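Local coordinates for DinB-like domain-containing protein (Thermus thermophilus, PDB 2YQY) that is of unknown function but adopts the four-helix bundle of the DinB-like family, whose members commonly bind a metal ion, at residues A[62-65]-A[66-70]. Sequence-based numbering, arbitrary orientation.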
ATOM      1  N   ALA A  62      -2.181  -8.501   0.590  1.00 20.08           N
ATOM      2  CA  ALA A  62      -1.366  -9.715   0.762  1.00 18.86           C
ATOM      3  C   ALA A  62      -2.223 -10.915   1.180  1.00 19.33           C
ATOM      4  O   ALA A  62      -2.031 -12.023   0.686  1.00 17.51           O
ATOM      5  CB  ALA A  62      -0.279  -9.464   1.755  1.00 18.98           C
ATOM      6  N   ARG A  63      -3.183 -10.709   2.082  1.00 18.31           N
ATOM      7  CA  ARG A  63      -4.090 -11.804   2.471  1.00 18.27           C
ATOM      8  C   ARG A  63      -5.020 -12.233   1.327  1.00 17.72           C
ATOM      9  O   ARG A  63      -5.370 -13.401   1.215  1.00 17.50           O
ATOM     10  CB  ARG A  63      -4.934 -11.388   3.685  1.00 16.98           C
ATOM     11  CG  ARG A  63      -4.079 -11.023   4.882  1.00 17.90           C
ATOM     12  CD  ARG A  63      -4.905 -10.639   6.131  1.00 17.49           C
ATOM     13  NE  ARG A  63      -3.999  -9.977   7.056  1.00 19.95           N
ATOM     14  CZ  ARG A  63      -3.169 -10.626   7.868  1.00 21.73           C
ATOM     15  NH1 ARG A  63      -3.192 -11.951   7.933  1.00 25.33           N
ATOM     16  NH2 ARG A  63      -2.344  -9.948   8.657  1.00 23.25           N
ATOM     17  N   VAL A  64      -5.448 -11.284   0.499  1.00 13.77           N
ATOM     18  CA  VAL A  64      -6.276 -11.613  -0.679  1.00 14.73           C
ATOM     19  C   VAL A  64      -5.460 -12.472  -1.608  1.00 15.42           C
ATOM     20  O   VAL A  64      -5.941 -13.517  -2.097  1.00 15.01           O
ATOM     21  CB  VAL A  64      -6.797 -10.333  -1.416  1.00 15.03           C
ATOM     22  CG1 VAL A  64      -7.397 -10.719  -2.794  1.00 16.78           C
ATOM     23  CG2 VAL A  64      -7.833  -9.578  -0.540  1.00 14.12           C
ATOM     24  N   LEU A  65      -4.204 -12.057  -1.851  1.00 16.25           N
ATOM     25  CA  LEU A  65      -3.339 -12.852  -2.716  1.00 15.75           C
ATOM     26  C   LEU A  65      -3.141 -14.234  -2.150  1.00 15.70           C
ATOM     27  O   LEU A  65      -3.088 -15.213  -2.904  1.00 17.37           O
ATOM     28  CB  LEU A  65      -1.981 -12.163  -2.923  1.00 17.12           C
ATOM     29  CG  LEU A  65      -1.990 -10.830  -3.731  1.00 14.56           C
ATOM     30  CD1 LEU A  65      -0.593 -10.179  -3.855  1.00 16.31           C
ATOM     31  CD2 LEU A  65      -2.580 -11.057  -5.095  1.00 14.73           C
ATOM     32  N   ARG A  66      -2.968 -14.348  -0.839  1.00 15.10           N
ATOM     33  CA  ARG A  66      -2.818 -15.672  -0.229  1.00 15.18           C
ATOM     34  C   ARG A  66      -4.082 -16.505  -0.447  1.00 14.93           C
ATOM     35  O   ARG A  66      -3.994 -17.677  -0.742  1.00 14.15           O
ATOM     36  CB  ARG A  66      -2.512 -15.552   1.259  1.00 14.41           C
ATOM     37  CG  ARG A  66      -2.279 -16.903   1.993  1.00 14.21           C
ATOM     38  CD  ARG A  66      -1.860 -16.669   3.461  1.00 13.74           C
ATOM     39  NE  ARG A  66      -2.914 -15.952   4.176  1.00 15.32           N
ATOM     40  CZ  ARG A  66      -2.821 -15.465   5.412  1.00 18.65           C
ATOM     41  NH1 ARG A  66      -1.714 -15.606   6.116  1.00 18.99           N
ATOM     42  NH2 ARG A  66      -3.860 -14.844   5.955  1.00 19.31           N
ATOM     43  N   ARG A  67      -5.255 -15.922  -0.260  1.00 14.42           N
ATOM     44  CA  ARG A  67      -6.510 -16.694  -0.536  1.00 15.09           C
ATOM     45  C   ARG A  67      -6.623 -17.108  -2.029  1.00 15.96           C
ATOM     46  O   ARG A  67      -6.959 -18.263  -2.355  1.00 15.63           O
ATOM     47  CB  ARG A  67      -7.721 -15.863  -0.143  1.00 15.07           C
ATOM     48  CG  ARG A  67      -9.010 -16.648   0.013  1.00 14.95           C
ATOM     49  CD  ARG A  67     -10.211 -15.682   0.266  1.00 16.42           C
ATOM     50  NE  ARG A  67     -11.334 -16.515   0.760  1.00 16.72           N
ATOM     51  CZ  ARG A  67     -12.251 -17.064  -0.022  1.00 16.54           C
ATOM     52  NH1 ARG A  67     -12.230 -16.837  -1.329  1.00 18.40           N
ATOM     53  NH2 ARG A  67     -13.203 -17.837   0.498  1.00 16.48           N
ATOM     54  N   LEU A  68      -6.278 -16.194  -2.937  1.00 14.93           N
ATOM     55  CA  LEU A  68      -6.354 -16.512  -4.377  1.00 15.51           C
ATOM     56  C   LEU A  68      -5.382 -17.644  -4.773  1.00 14.80           C
ATOM     57  O   LEU A  68      -5.682 -18.456  -5.667  1.00 14.34           O
ATOM     58  CB  LEU A  68      -6.122 -15.245  -5.217  1.00 14.76           C
ATOM     59  CG  LEU A  68      -7.339 -14.291  -5.133  1.00 16.21           C
ATOM     60  CD1 LEU A  68      -7.060 -12.966  -5.846  1.00 13.65           C
ATOM     61  CD2 LEU A  68      -8.613 -14.971  -5.713  1.00 15.77           C
ATOM     62  N   ARG A  69      -4.259 -17.715  -4.065  1.00  4.20           N
ATOM     63  CA  ARG A  69      -3.253 -18.746  -4.301  1.00  4.43           C
ATOM     64  C   ARG A  69      -3.786 -20.078  -3.802  1.00  4.14           C
ATOM     65  O   ARG A  69      -3.665 -21.092  -4.490  1.00  3.50           O
ATOM     66  CB  ARG A  69      -1.942 -18.378  -3.613  1.00  4.78           C
ATOM     67  CG  ARG A  69      -0.801 -19.258  -3.987  1.00  5.26           C
ATOM     68  CD  ARG A  69       0.505 -18.946  -3.234  1.00  3.57           C
ATOM     69  NE  ARG A  69       0.395 -18.429  -1.846  1.00  3.71           N
ATOM     70  CZ  ARG A  69       0.594 -19.154  -0.739  1.00  4.50           C
ATOM     71  NH1 ARG A  69       0.853 -20.452  -0.819  1.00  2.00           N
ATOM     72  NH2 ARG A  69       0.548 -18.595   0.473  1.00  5.69           N
ATOM     73  N   ARG A  70      -4.412 -20.066  -2.633  1.00  4.46           N
ATOM     74  CA  ARG A  70      -4.963 -21.292  -2.054  1.00  5.51           C
ATOM     75  C   ARG A  70      -6.118 -21.847  -2.890  1.00  5.46           C
ATOM     76  O   ARG A  70      -6.189 -23.048  -3.100  1.00  4.87           O
ATOM     77  CB  ARG A  70      -5.339 -21.079  -0.588  1.00  5.60           C
ATOM     78  CG  ARG A  70      -4.100 -20.805   0.278  1.00  8.00           C
ATOM     79  CD  ARG A  70      -4.472 -20.320   1.667  1.00 11.22           C
ATOM     80  NE  ARG A  70      -3.906 -21.221   2.660  1.00 12.92           N
ATOM     81  CZ  ARG A  70      -4.571 -22.204   3.262  1.00 12.93           C
ATOM     82  NH1 ARG A  70      -3.953 -22.970   4.145  1.00 12.72           N
ATOM     83  NH2 ARG A  70      -5.852 -22.419   2.998  1.00 14.15           N
TER
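R66 reaches back along its own helix to R63, one turn earlier. Its CB lies 3.6 Å from both A62 O and R63 O, the carbonyls of the residues four and three positions earlier. CG leaves anti to the backbone N (chi1 -178°), and a bend at chi3 (61°) then turns the guanidinium toward R63, so that NH2 lies 4.0 Å from R63 CG and 3.6 Å from R63 NH1. NH2 arrives at the edge of the R63 guanidinium, and the two planes are 62° apart. Two like charges this close probably repel, but the R63 side chain is held by a salt bridge from NE to D59, which should offset part of the cost. Long, charged arginines suit this outer side of helix 47-71, part of a four-helix bundle of the DinB superfamily. The buried side carries branched apolar residues: V64 CG1 touches L68 CD1 at 3.8 Å, the two side chains running side by side, and W148, P145 and F135 pack against this pair. Regular i to i+4 bonds join the turns, among them L68 N to V64 O (2.8 Å) and R66 N to A62 O (2.9 Å). Farther along, R69 pairs with E123 of helix 106-126.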